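Local coordinates for protein putative phosphomethylpyrimidine kinase (PDB 3MBH) that binds pyridoxal and probably phosphorylates it, with ATP as the likely phosphate donor, at residues D225-V230 with D246-F251; C213-A218 with F251-I256; S240-L245 with I283-Y288; I28-S33 with K274-L279. All blocks are in the same frame, centred on the assembly; numbering follows the deposited sequence.

How the interactions relate
Helix 24-33, near the N terminus, supplies residues 28-33, which meet 274-279 only after 240 further residues; this wide loop of interaction 4 encloses interactions 1 and 2. Next comes 213-218, leaving strand 207-213; interaction 2 brings it to the later part of helix 241-257, and interaction 1, the pairing of helices 223-236 and 241-257, lies within that span. Interaction 3 starts at 240-245 and ends at 283-288, crossing the other three. Phe251 is shared by interactions 1 and 2. Interactions 1 to 3 tie helix 241-257 to helix 223-236, to the loop after strand 207-213 and to the loop before strand 288-290, while interaction 4 joins helix 24-33 to the turn after helix 272-275.

Interaction 1 (D225-V230 with D246-F251); sequences DTFTSV and DRATQF. With PXL (3-hydroxy-5-(hydroxymethyl)-2-methylisonicotinaldehyde), chain G.
Thr226 CG2 lies at the edge of the Phe251 ring and in its plane, 3.6 Å from Phe251 CD2, the two side chains crossing at about a right angle. The Phe227 ring has Thr249 CG2 at its edge, while Ala248 CB approaches it obliquely, 3.6 Å from Phe227 CD1. These contacts join helices 223-236 and 241-257, a roughly antiparallel pair in the ribokinase-like fold; the short segments run at 146° with their axes 8.6 Å apart. Val230 packs against Ala248 and Phe251. Its CG1, anti to the backbone N (chi1 178°), rests 3.7 Å from Ala248 CA, and CG2 leans toward Phe251. No hydrogen bond crosses between the two segments, and Arg247 directs its guanidinium to a salt bridge with Asp239. At the other end, Asp225 OD2 accepts a 2.6 Å hydrogen bond from OP4 of pyridoxal's hydroxymethyl group and another from Ser23 N. An alanine here would probably leave that hydroxyl without its carboxylate acceptor and Ser23 N without this partner. One turn on, Ser229 N and OG reach Asp225 O from opposite faces of the carbonyl plane, OG at 2.9 Å.

Interaction 2 (C213-A218 with F251-I256); sequences CPYLPA and FILQGI
Tyr215 presents one face of its ring to Ile252, whose CG2 sits 3.5 Å above the plane, offset toward the rim, in a CH-pi contact. This packing sets the loop that follows strand 207-213 of the ribokinase-like sheet against helix 241-257. Ile256 CD1 lies oblique to the ring, 3.5 Å from Tyr215 CD1, the two side chains crossing at about a right angle, and also rests against Tyr215 CB. Leu253 completes the first shell: its CD1 is 4.0 Å from Tyr215 CD2 and 3.6 Å from Pro214 O, while CD2 meets the proline ring at Pro214 CD. The contact is mainly apolar, and no hydrogen bond spans the two segments.

The ring owes its position partly to its first torsion, which sets CG between the backbone N and the carbonyl carbon (chi1 67°). On the helix, Ile252 CG2, anti to the backbone N, is the branch turned to the tyrosine. Farther out, Pro217 CB lies in plane at the edge of the Tyr215 ring, Ile252 also packs on Phe227 and Thr223 of helix 223-236, and Leu253 touches Met285 of a neighbouring subunit. The pyridoxal is about 12 Å from the Ile252 side chain, so this is packing away from the pocket. Pro214 centres an inverse gamma turn, closed by a weak bond of 3.1 Å from Tyr215 N to Cys213 O.

Interaction 3 (S240-L245 with I283-Y288); sequences SLPMAL and IQMASY
Ser287 OG is hydrogen-bonded to Asp246 OD2 and packs against the proline ring, 3.5 Å from Pro242 CB. The other oxygen of that carboxylate, Asp246 OD1, bonds to Ala286 N, which fastens the 283-288 loop to the helix one turn beyond Pro242. The serine hydroxyl is placed by a first torsion that sets OG between the backbone N and the carbonyl carbon (chi1 51°).

Two selenomethionines carry the apolar part. Met243 bends at chi2 (75°), which sets its SE 3.5 Å from Ile283 CG2, the two side chains sliding past each other in opposite directions. Met285, modelled in two conformers, in one of them aims its CE at the Pro242-Met243 peptide and crosses the proline ring obliquely; Pro242 CB is then 3.6 Å from Met285 CE. A neighbouring subunit borders the loop too, since Asn278 there accepts from Ile283 N.

The loop leads into strand 288-290, which pairs antiparallel with strand 207-213. At the start of the helix, Ser240 OG accepts from Met243 N at 3.2 Å, with an N-H...O angle of 158°: the N-cap of helix 241-257, with Pro242 in its first turn.

Interaction 4 (I28-S33 with K274-L279); sequences IPILSS and KVLHNL
Leu276 carries this contact between helix 24-33 and the turn after helix 272-275, a packing of two far-separated parts of the chain in the ribokinase-like fold. Its CG stands anti to the backbone N (chi1 -164°), and from there its two methyls lie against Pro29 and Ser33: CD1 is 4.0 Å from Pro29 O, while CD2 lies 4.4 Å from Pro29 CB. Ser33, modelled in two conformers, in one of them sets OG 3.5 Å from Leu276 CG. An alanine in place of Leu276 would probably open a gap against Pro29 and Ser33. Leu279 takes a different shape, its CG anti to the carbonyl carbon (chi1 -85°); the side chain crosses that of Ile30 at about a right angle, with Leu279 CD1 4.1 Å from Ile30 CG2, and CD1 also nears Ser33 CB. The same leucine packs on Phe251 and Val230, linking this contact to the helices beside it.

Zinc has been seen at His277 and Asp280, though none is bound to this chain; His277 NE2 is hydrogen-bonded to Ser33 O of a neighbouring subunit. Helix 24-33 is kinked where Pro29 has no N-H to give to the preceding turn. Just there Ile28 O takes both Ser32 N and Ser32 OG, the hydroxyl 2.6 Å away and 44° above the carbonyl plane.

Interaction 1 (D225-V230 with D246-F251)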
loop_
_atom_site.group_PDB
_atom_site.type_symbol
_atom_site.label_atom_id
_atom_site.label_comp_id
_atom_site.label_asym_id
_atom_site.label_seq_id
_atom_site.Cartn_x
_atom_site.Cartn_y
_atom_site.Cartn_z
ATOM N N ASP A 225 -6.867 -15.754 -21.108
ATOM C CA ASP A 225 -5.697 -14.949 -21.208
ATOM C C ASP A 225 -5.355 -14.307 -19.865
ATOM O O ASP A 225 -4.181 -14.249 -19.482
ATOM C CB ASP A 225 -5.830 -13.892 -22.312
ATOM C CG ASP A 225 -6.104 -14.501 -23.685
ATOM O OD1 ASP A 225 -5.454 -15.517 -24.080
ATOM O OD2 ASP A 225 -7.012 -13.953 -24.354
ATOM N N THR A 226 -6.356 -13.870 -19.121
ATOM C CA THR A 226 -6.103 -13.312 -17.783
ATOM C C THR A 226 -5.593 -14.414 -16.866
ATOM O O THR A 226 -4.590 -14.240 -16.170
ATOM C CB THR A 226 -7.371 -12.708 -17.171
ATOM O OG1 THR A 226 -7.749 -11.585 -17.936
ATOM C CG2 THR A 226 -7.147 -12.284 -15.712
ATOM N N PHE A 227 -6.264 -15.555 -16.890
ATOM C CA PHE A 227 -5.846 -16.707 -16.105
ATOM C C PHE A 227 -4.377 -17.130 -16.347
ATOM O O PHE A 227 -3.599 -17.304 -15.419
ATOM C CB PHE A 227 -6.770 -17.909 -16.375
ATOM C CG PHE A 227 -6.386 -19.145 -15.605
ATOM C CD1 PHE A 227 -6.843 -19.344 -14.330
ATOM C CD2 PHE A 227 -5.536 -20.100 -16.164
ATOM C CE1 PHE A 227 -6.448 -20.477 -13.601
ATOM C CE2 PHE A 227 -5.134 -21.245 -15.441
ATOM C CZ PHE A 227 -5.600 -21.430 -14.178
ATOM N N THR A 228 -4.032 -17.295 -17.614
ATOM C CA THR A 228 -2.714 -17.792 -17.999
ATOM C C THR A 228 -1.644 -16.754 -17.739
ATOM O O THR A 228 -0.544 -17.124 -17.298
ATOM C CB THR A 228 -2.707 -18.389 -19.461
ATOM O OG1 THR A 228 -3.749 -19.379 -19.533
ATOM C CG2 THR A 228 -1.302 -19.002 -19.827
ATOM N N SER A 229 -1.983 -15.465 -17.906
ATOM C CA SER A 229 -1.050 -14.368 -17.608
ATOM C C SER A 229 -0.702 -14.362 -16.089
ATOM O O SER A 229 0.491 -14.271 -15.709
ATOM C CB SER A 229 -1.656 -13.004 -17.988
ATOM O OG SER A 229 -1.701 -12.810 -19.387
ATOM N N VAL A 230 -1.716 -14.547 -15.233
ATOM C CA VAL A 230 -1.444 -14.593 -13.787
ATOM C C VAL A 230 -0.669 -15.852 -13.417
ATOM O O VAL A 230 0.288 -15.793 -12.639
ATOM C CB VAL A 230 -2.689 -14.389 -12.924
ATOM C CG1 VAL A 230 -2.267 -14.505 -11.436
ATOM C CG2 VAL A 230 -3.353 -13.005 -13.239
ATOM N N ASP A 246 -4.607 -20.239 -7.071
ATOM C CA ASP A 246 -5.365 -19.344 -6.169
ATOM C C ASP A 246 -5.272 -17.898 -6.580
ATOM O O ASP A 246 -6.299 -17.219 -6.663
ATOM C CB ASP A 246 -4.896 -19.536 -4.721
ATOM C CG ASP A 246 -5.491 -20.819 -4.111
ATOM O OD1 ASP A 246 -6.737 -20.951 -4.179
ATOM O OD2 ASP A 246 -4.755 -21.674 -3.597
ATOM N N ARG A 247 -4.060 -17.437 -6.896
ATOM C CA ARG A 247 -3.876 -16.068 -7.341
ATOM C C ARG A 247 -4.684 -15.804 -8.602
ATOM O O ARG A 247 -5.364 -14.780 -8.687
ATOM C CB ARG A 247 -2.407 -15.764 -7.570
ATOM C CG ARG A 247 -1.609 -15.783 -6.319
ATOM C CD ARG A 247 -0.156 -15.265 -6.518
ATOM N NE ARG A 247 -0.106 -13.859 -6.847
ATOM C CZ ARG A 247 0.993 -13.221 -7.206
ATOM N NH1 ARG A 247 2.148 -13.871 -7.299
ATOM N NH2 ARG A 247 0.931 -11.909 -7.460
ATOM N N ALA A 248 -4.604 -16.708 -9.590
ATOM C CA ALA A 248 -5.301 -16.536 -10.895
ATOM C C ALA A 248 -6.822 -16.541 -10.731
ATOM O O ALA A 248 -7.493 -15.631 -11.209
ATOM C CB ALA A 248 -4.873 -17.566 -11.923
ATOM N N THR A 249 -7.362 -17.489 -9.972
ATOM C CA THR A 249 -8.797 -17.584 -9.812
ATOM C C THR A 249 -9.374 -16.411 -8.988
ATOM O O THR A 249 -10.444 -15.893 -9.308
ATOM C CB THR A 249 -9.210 -18.966 -9.258
ATOM O OG1 THR A 249 -8.483 -19.286 -8.058
ATOM C CG2 THR A 249 -8.960 -20.084 -10.354
ATOM N N GLN A 250 -8.663 -15.976 -7.943
ATOM C CA GLN A 250 -9.142 -14.881 -7.120
ATOM C C GLN A 250 -9.123 -13.554 -7.865
ATOM O O GLN A 250 -10.045 -12.773 -7.731
ATOM C CB GLN A 250 -8.394 -14.849 -5.784
ATOM C CG GLN A 250 -8.851 -16.128 -4.991
ATOM C CD GLN A 250 -8.221 -16.257 -3.633
ATOM O OE1 GLN A 250 -8.028 -15.240 -2.946
ATOM N NE2 GLN A 250 -7.875 -17.505 -3.236
ATOM N N PHE A 251 -8.118 -13.353 -8.704
ATOM C CA PHE A 251 -8.009 -12.142 -9.509
ATOM C C PHE A 251 -9.165 -12.080 -10.469
ATOM O O PHE A 251 -9.824 -11.067 -10.545
ATOM C CB PHE A 251 -6.690 -12.097 -10.277
ATOM C CG PHE A 251 -6.467 -10.846 -11.042
ATOM C CD1 PHE A 251 -6.244 -9.645 -10.378
ATOM C CD2 PHE A 251 -6.471 -10.851 -12.436
ATOM C CE1 PHE A 251 -6.022 -8.458 -11.109
ATOM C CE2 PHE A 251 -6.221 -9.709 -13.151
ATOM C CZ PHE A 251 -6.010 -8.499 -12.487
HETATM O OP4 PXL G . -7.536 -16.028 -25.905
HETATM C C5A PXL G . -8.852 -15.687 -26.312
HETATM C C5 PXL G . -8.772 -14.875 -27.610
HETATM C C6 PXL G . -7.641 -14.246 -28.091
HETATM N N1 PXL G . -7.640 -13.581 -29.246
HETATM C C2 PXL G . -8.701 -13.386 -30.056
HETATM C C3 PXL G . -9.973 -13.994 -29.640
HETATM C C4 PXL G . -9.974 -14.782 -28.384
HETATM C C4A PXL G . -11.165 -15.400 -27.805
HETATM O O4A PXL G . -12.173 -15.004 -28.298
HETATM O O3 PXL G . -11.107 -13.937 -30.356
HETATM C C2A PXL G . -8.471 -12.539 -31.297
#

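Interaction 2 (C213-A218 with F251-I256)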
loop_
_atom_site.group_PDB
_atom_site.type_symbol
_atom_site.label_atom_id
_atom_site.label_comp_id
_atom_site.label_asym_id
_atom_site.label_seq_id
_atom_site.Cartn_x
_atom_site.Cartn_y
_atom_site.Cartn_z
ATOM N N CYS A 213 -14.683 -22.302 -8.058
ATOM C CA CYS A 213 -14.938 -20.888 -7.897
ATOM C C CYS A 213 -16.320 -20.516 -8.346
ATOM O O CYS A 213 -16.897 -21.180 -9.224
ATOM C CB CYS A 213 -13.926 -20.109 -8.698
ATOM S SG CYS A 213 -12.248 -20.467 -8.130
ATOM N N PRO A 214 -16.859 -19.442 -7.755
ATOM C CA PRO A 214 -18.208 -19.066 -8.120
ATOM C C PRO A 214 -18.178 -18.019 -9.217
ATOM O O PRO A 214 -18.473 -16.832 -8.986
ATOM C CB PRO A 214 -18.776 -18.518 -6.818
ATOM C CG PRO A 214 -17.564 -17.856 -6.172
ATOM C CD PRO A 214 -16.373 -18.630 -6.624
ATOM N N TYR A 215 -17.758 -18.465 -10.386
ATOM C CA TYR A 215 -17.833 -17.645 -11.579
ATOM C C TYR A 215 -17.831 -18.537 -12.789
ATOM O O TYR A 215 -17.453 -19.717 -12.727
ATOM C CB TYR A 215 -16.742 -16.579 -11.638
ATOM C CG TYR A 215 -15.309 -17.086 -11.805
ATOM C CD1 TYR A 215 -14.814 -17.420 -13.049
ATOM C CD2 TYR A 215 -14.448 -17.182 -10.715
ATOM C CE1 TYR A 215 -13.484 -17.858 -13.210
ATOM C CE2 TYR A 215 -13.108 -17.614 -10.867
ATOM C CZ TYR A 215 -12.646 -17.966 -12.126
ATOM O OH TYR A 215 -11.366 -18.432 -12.279
ATOM N N LEU A 216 -18.314 -17.963 -13.879
ATOM C CA LEU A 216 -18.437 -18.658 -15.140
ATOM C C LEU A 216 -17.561 -17.911 -16.166
ATOM O O LEU A 216 -18.006 -16.925 -16.760
ATOM C CB LEU A 216 -19.910 -18.663 -15.552
ATOM C CG LEU A 216 -20.838 -19.415 -14.588
ATOM C CD1 LEU A 216 -22.363 -19.241 -14.968
ATOM C CD2 LEU A 216 -20.460 -20.932 -14.491
ATOM N N PRO A 217 -16.324 -18.397 -16.393
ATOM C CA PRO A 217 -15.329 -17.679 -17.176
ATOM C C PRO A 217 -15.713 -17.508 -18.630
ATOM O O PRO A 217 -15.343 -16.507 -19.249
ATOM C CB PRO A 217 -14.069 -18.565 -17.066
ATOM C CG PRO A 217 -14.580 -19.889 -16.676
ATOM C CD PRO A 217 -15.785 -19.648 -15.847
ATOM N N ALA A 218 -16.500 -18.444 -19.126
ATOM C CA ALA A 218 -16.925 -18.482 -20.526
ATOM C C ALA A 218 -17.850 -17.313 -20.844
ATOM O O ALA A 218 -17.972 -16.938 -21.978
ATOM C CB ALA A 218 -17.646 -19.787 -20.811
ATOM N N PHE A 251 -8.118 -13.353 -8.704
ATOM C CA PHE A 251 -8.009 -12.142 -9.509
ATOM C C PHE A 251 -9.165 -12.080 -10.469
ATOM O O PHE A 251 -9.824 -11.067 -10.545
ATOM C CB PHE A 251 -6.690 -12.097 -10.277
ATOM C CG PHE A 251 -6.467 -10.846 -11.042
ATOM C CD1 PHE A 251 -6.244 -9.645 -10.378
ATOM C CD2 PHE A 251 -6.471 -10.851 -12.436
ATOM C CE1 PHE A 251 -6.022 -8.458 -11.109
ATOM C CE2 PHE A 251 -6.221 -9.709 -13.151
ATOM C CZ PHE A 251 -6.010 -8.499 -12.487
ATOM N N ILE A 252 -9.440 -13.176 -11.151
ATOM C CA ILE A 252 -10.555 -13.244 -12.095
ATOM C C ILE A 252 -11.905 -13.036 -11.397
ATOM O O ILE A 252 -12.758 -12.358 -11.940
ATOM C CB ILE A 252 -10.583 -14.591 -12.876
ATOM C CG1 ILE A 252 -9.377 -14.667 -13.812
ATOM C CG2 ILE A 252 -11.903 -14.741 -13.676
ATOM C CD1 ILE A 252 -9.098 -16.092 -14.298
ATOM N N LEU A 253 -12.083 -13.619 -10.226
ATOM C CA LEU A 253 -13.329 -13.441 -9.472
ATOM C C LEU A 253 -13.587 -11.982 -9.172
ATOM O O LEU A 253 -14.684 -11.496 -9.360
ATOM C CB LEU A 253 -13.344 -14.248 -8.165
ATOM C CG LEU A 253 -14.601 -14.196 -7.288
ATOM C CD1 LEU A 253 -15.884 -14.535 -8.095
ATOM C CD2 LEU A 253 -14.442 -15.182 -6.067
ATOM N N GLN A 254 -12.538 -11.294 -8.758
ATOM C CA GLN A 254 -12.591 -9.862 -8.476
ATOM C C GLN A 254 -12.925 -9.062 -9.691
ATOM O O GLN A 254 -13.747 -8.174 -9.617
ATOM C CB GLN A 254 -11.261 -9.378 -7.887
ATOM C CG GLN A 254 -11.014 -9.937 -6.590
ATOM C CD GLN A 254 -9.762 -9.418 -6.015
ATOM O OE1 GLN A 254 -9.806 -8.391 -5.332
ATOM N NE2 GLN A 254 -8.615 -10.052 -6.339
ATOM N N GLY A 255 -12.282 -9.404 -10.808
ATOM C CA GLY A 255 -12.585 -8.798 -12.102
ATOM C C GLY A 255 -14.013 -9.009 -12.596
ATOM O O GLY A 255 -14.574 -8.147 -13.247
ATOM N N ILE A 256 -14.590 -10.155 -12.295
ATOM C CA ILE A 256 -15.993 -10.444 -12.654
ATOM C C ILE A 256 -16.957 -9.679 -11.726
ATOM O O ILE A 256 -17.876 -9.001 -12.212
ATOM C CB ILE A 256 -16.256 -11.959 -12.691
ATOM C CG1 ILE A 256 -15.528 -12.575 -13.914
ATOM C CG2 ILE A 256 -17.823 -12.297 -12.739
ATOM C CD1 ILE A 256 -15.446 -14.137 -13.902
#

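Interaction 3 (S240-L245 with I283-Y288)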
loop_
_atom_site.group_PDB
_atom_site.type_symbol
_atom_site.label_atom_id
_atom_site.label_comp_id
_atom_site.label_asym_id
_atom_site.label_seq_id
_atom_site.Cartn_x
_atom_site.Cartn_y
_atom_site.Cartn_z
ATOM N N SER A 240 4.397 -21.619 -5.851
ATOM C CA SER A 240 4.005 -22.983 -6.154
ATOM C C SER A 240 2.778 -23.019 -7.088
ATOM O O SER A 240 2.068 -22.009 -7.234
ATOM C CB SER A 240 3.610 -23.707 -4.858
ATOM O OG SER A 240 2.352 -23.242 -4.422
ATOM N N LEU A 241 2.539 -24.181 -7.701
ATOM C CA LEU A 241 1.425 -24.345 -8.620
ATOM C C LEU A 241 0.090 -24.055 -7.904
ATOM O O LEU A 241 -0.671 -23.289 -8.391
ATOM C CB LEU A 241 1.415 -25.747 -9.264
ATOM C CG LEU A 241 0.152 -26.133 -10.083
ATOM C CD1 LEU A 241 -0.063 -25.122 -11.225
ATOM C CD2 LEU A 241 0.278 -27.596 -10.625
ATOM N N PRO A 242 -0.154 -24.639 -6.716
ATOM C CA PRO A 242 -1.459 -24.368 -6.114
ATOM C C PRO A 242 -1.615 -22.883 -5.760
ATOM O O PRO A 242 -2.714 -22.337 -5.880
ATOM C CB PRO A 242 -1.489 -25.297 -4.873
ATOM C CG PRO A 242 -0.073 -25.658 -4.624
ATOM C CD PRO A 242 0.632 -25.609 -5.936
HETATM N N MSE A 243 -0.510 -22.217 -5.377
HETATM C CA MSE A 243 -0.579 -20.788 -5.100
HETATM C C MSE A 243 -0.911 -19.998 -6.381
HETATM O O MSE A 243 -1.722 -19.077 -6.321
HETATM C CB MSE A 243 0.706 -20.272 -4.446
HETATM C CG MSE A 243 0.777 -18.759 -4.375
HETATM SE SE MSE A 243 -0.407 -18.128 -2.961
HETATM C CE MSE A 243 0.686 -18.700 -1.409
ATOM N N ALA A 244 -0.315 -20.389 -7.521
ATOM C CA ALA A 244 -0.604 -19.770 -8.828
ATOM C C ALA A 244 -2.068 -19.901 -9.159
ATOM O O ALA A 244 -2.710 -18.932 -9.557
ATOM C CB ALA A 244 0.250 -20.391 -9.938
ATOM N N LEU A 245 -2.602 -21.099 -9.008
ATOM C CA LEU A 245 -4.031 -21.338 -9.191
ATOM C C LEU A 245 -4.956 -20.423 -8.346
ATOM O O LEU A 245 -5.994 -19.938 -8.831
ATOM C CB LEU A 245 -4.364 -22.810 -8.853
ATOM C CG LEU A 245 -3.731 -23.912 -9.717
ATOM C CD1 LEU A 245 -4.163 -25.349 -9.195
ATOM C CD2 LEU A 245 -4.038 -23.734 -11.163
ATOM N N ILE A 283 -2.989 -13.726 -0.172
ATOM C CA ILE A 283 -4.017 -14.601 -0.701
ATOM C C ILE A 283 -4.326 -15.761 0.294
ATOM O O ILE A 283 -3.437 -16.238 1.036
ATOM C CB ILE A 283 -3.581 -14.962 -2.098
ATOM C CG1 ILE A 283 -4.396 -16.106 -2.662
ATOM C CG2 ILE A 283 -2.030 -15.177 -2.156
ATOM C CD1 ILE A 283 -4.559 -15.950 -4.107
ATOM N N GLN A 284 -5.590 -16.133 0.431
ATOM C CA GLN A 284 -5.892 -17.289 1.264
ATOM C C GLN A 284 -6.161 -18.409 0.287
ATOM O O GLN A 284 -6.760 -18.204 -0.756
ATOM C CB GLN A 284 -7.069 -17.068 2.249
ATOM C CG GLN A 284 -7.762 -18.384 2.773
ATOM C CD GLN A 284 -8.849 -18.116 3.820
ATOM O OE1 GLN A 284 -9.094 -16.961 4.201
ATOM N NE2 GLN A 284 -9.483 -19.190 4.312
HETATM N N MSE A 285 -5.709 -19.596 0.626
HETATM C CA MSE A 285 -5.765 -20.678 -0.302
HETATM C C MSE A 285 -7.107 -21.391 -0.355
HETATM O O MSE A 285 -7.710 -21.696 0.662
HETATM C CB MSE A 285 -4.625 -21.640 -0.038
HETATM C CG MSE A 285 -3.299 -21.064 -0.565
HETATM SE SE MSE A 285 -1.909 -22.406 -0.567
HETATM C CE MSE A 285 -1.876 -22.671 -2.432
ATOM N N ALA A 286 -7.532 -21.667 -1.572
ATOM C CA ALA A 286 -8.751 -22.416 -1.847
ATOM C C ALA A 286 -8.439 -23.758 -2.589
ATOM O O ALA A 286 -9.187 -24.715 -2.494
ATOM C CB ALA A 286 -9.662 -21.556 -2.628
ATOM N N SER A 287 -7.316 -23.843 -3.274
ATOM C CA SER A 287 -6.928 -25.068 -3.978
ATOM C C SER A 287 -6.702 -26.278 -3.044
ATOM O O SER A 287 -6.271 -26.154 -1.879
ATOM C CB SER A 287 -5.680 -24.786 -4.846
ATOM O OG SER A 287 -4.690 -24.169 -4.068
ATOM N N TYR A 288 -7.063 -27.455 -3.522
ATOM C CA TYR A 288 -6.818 -28.631 -2.748
ATOM C C TYR A 288 -6.373 -29.791 -3.541
ATOM O O TYR A 288 -6.651 -29.923 -4.756
ATOM C CB TYR A 288 -8.016 -28.983 -1.867
ATOM C CG TYR A 288 -9.267 -29.282 -2.599
ATOM C CD1 TYR A 288 -10.090 -28.257 -3.023
ATOM C CD2 TYR A 288 -9.654 -30.589 -2.819
ATOM C CE1 TYR A 288 -11.276 -28.513 -3.718
ATOM C CE2 TYR A 288 -10.858 -30.889 -3.494
ATOM C CZ TYR A 288 -11.664 -29.836 -3.931
ATOM O OH TYR A 288 -12.845 -30.099 -4.596
#

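Interaction 4 (I28-S33 with K274-L279)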
loop_
_atom_site.group_PDB
_atom_site.type_symbol
_atom_site.label_atom_id
_atom_site.label_comp_id
_atom_site.label_asym_id
_atom_site.label_seq_id
_atom_site.Cartn_x
_atom_site.Cartn_y
_atom_site.Cartn_z
ATOM N N ILE A 28 0.026 -7.850 -21.546
ATOM C CA ILE A 28 0.971 -6.756 -21.277
ATOM C C ILE A 28 0.708 -6.076 -19.895
ATOM O O ILE A 28 1.592 -6.058 -19.040
ATOM C CB ILE A 28 1.039 -5.720 -22.434
ATOM C CG1 ILE A 28 1.705 -6.361 -23.646
ATOM C CG2 ILE A 28 1.802 -4.496 -21.988
ATOM C CD1 ILE A 28 1.455 -5.545 -25.007
ATOM N N PRO A 29 -0.507 -5.602 -19.640
ATOM C CA PRO A 29 -0.746 -4.959 -18.326
ATOM C C PRO A 29 -0.555 -5.870 -17.113
ATOM O O PRO A 29 -0.001 -5.441 -16.079
ATOM C CB PRO A 29 -2.209 -4.487 -18.403
ATOM C CG PRO A 29 -2.734 -4.923 -19.653
ATOM C CD PRO A 29 -1.692 -5.553 -20.503
ATOM N N ILE A 30 -1.005 -7.120 -17.215
ATOM C CA ILE A 30 -0.889 -8.039 -16.078
ATOM C C ILE A 30 0.596 -8.350 -15.786
ATOM O O ILE A 30 1.077 -8.141 -14.671
ATOM C CB ILE A 30 -1.647 -9.310 -16.325
ATOM C CG1 ILE A 30 -3.158 -8.989 -16.305
ATOM C CG2 ILE A 30 -1.210 -10.415 -15.258
ATOM C CD1 ILE A 30 -4.089 -10.226 -16.569
ATOM N N LEU A 31 1.326 -8.820 -16.784
ATOM C CA LEU A 31 2.700 -9.227 -16.549
ATOM C C LEU A 31 3.576 -8.005 -16.215
ATOM O O LEU A 31 4.427 -8.126 -15.373
ATOM C CB LEU A 31 3.280 -10.080 -17.703
ATOM C CG LEU A 31 2.672 -11.497 -17.836
ATOM C CD1 LEU A 31 3.022 -12.154 -19.152
ATOM C CD2 LEU A 31 3.102 -12.402 -16.648
ATOM N N SER A 32 3.373 -6.838 -16.859
ATOM C CA SER A 32 4.121 -5.642 -16.478
ATOM C C SER A 32 3.871 -5.309 -14.995
ATOM O O SER A 32 4.805 -4.995 -14.268
ATOM C CB SER A 32 3.696 -4.403 -17.254
ATOM O OG SER A 32 3.734 -4.616 -18.642
ATOM N N SER A 33 2.608 -5.350 -14.575
ATOM C CA SER A 33 2.235 -5.094 -13.177
ATOM C C SER A 33 2.951 -6.075 -12.258
ATOM O O SER A 33 3.417 -5.701 -11.187
ATOM C CB SER A 33 0.715 -5.181 -12.994
ATOM O OG SER A 33 0.073 -4.180 -13.779
ATOM N N LYS A 274 -9.772 -2.075 -13.171
ATOM C CA LYS A 274 -10.350 -1.798 -11.904
ATOM C C LYS A 274 -9.755 -2.683 -10.825
ATOM O O LYS A 274 -9.731 -2.290 -9.652
ATOM C CB LYS A 274 -11.877 -1.975 -12.033
ATOM C CG LYS A 274 -12.690 -1.490 -10.940
ATOM C CD LYS A 274 -12.918 -0.005 -10.924
ATOM C CE LYS A 274 -13.594 0.279 -9.528
ATOM N NZ LYS A 274 -13.868 1.689 -9.284
ATOM N N VAL A 275 -9.205 -3.846 -11.162
ATOM C CA VAL A 275 -8.692 -4.739 -10.109
ATOM C C VAL A 275 -7.205 -5.002 -10.178
ATOM O O VAL A 275 -6.651 -5.739 -9.366
ATOM C CB VAL A 275 -9.455 -6.059 -10.090
ATOM C CG1 VAL A 275 -10.929 -5.785 -9.686
ATOM C CG2 VAL A 275 -9.343 -6.814 -11.456
ATOM N N LEU A 276 -6.536 -4.369 -11.115
ATOM C CA LEU A 276 -5.148 -4.665 -11.381
ATOM C C LEU A 276 -4.231 -4.478 -10.148
ATOM O O LEU A 276 -3.326 -5.276 -9.910
ATOM C CB LEU A 276 -4.689 -3.772 -12.544
ATOM C CG LEU A 276 -3.410 -4.045 -13.320
ATOM C CD1 LEU A 276 -3.399 -5.450 -13.933
ATOM C CD2 LEU A 276 -3.262 -2.937 -14.401
ATOM N N HIS A 277 -4.480 -3.468 -9.332
ATOM C CA HIS A 277 -3.650 -3.289 -8.172
ATOM C C HIS A 277 -3.866 -4.312 -7.088
ATOM O O HIS A 277 -3.168 -4.274 -6.097
ATOM C CB HIS A 277 -3.725 -1.830 -7.673
ATOM C CG HIS A 277 -3.259 -0.861 -8.721
ATOM N ND1 HIS A 277 -1.976 -0.352 -8.752
ATOM C CD2 HIS A 277 -3.877 -0.386 -9.839
ATOM C CE1 HIS A 277 -1.847 0.439 -9.808
ATOM N NE2 HIS A 277 -2.980 0.417 -10.495
ATOM N N ASN A 278 -4.785 -5.264 -7.263
ATOM C CA ASN A 278 -4.932 -6.325 -6.284
ATOM C C ASN A 278 -4.093 -7.543 -6.547
ATOM O O ASN A 278 -4.041 -8.431 -5.707
ATOM C CB ASN A 278 -6.395 -6.707 -6.117
ATOM C CG ASN A 278 -7.221 -5.536 -5.694
ATOM O OD1 ASN A 278 -6.856 -4.797 -4.772
ATOM N ND2 ASN A 278 -8.307 -5.320 -6.379
ATOM N N LEU A 279 -3.361 -7.560 -7.649
ATOM C CA LEU A 279 -2.464 -8.701 -7.948
ATOM C C LEU A 279 -1.435 -8.956 -6.885
ATOM O O LEU A 279 -0.929 -10.057 -6.737
ATOM C CB LEU A 279 -1.702 -8.493 -9.262
ATOM C CG LEU A 279 -2.371 -8.882 -10.542
ATOM C CD1 LEU A 279 -1.570 -8.357 -11.736
ATOM C CD2 LEU A 279 -2.527 -10.390 -10.542
#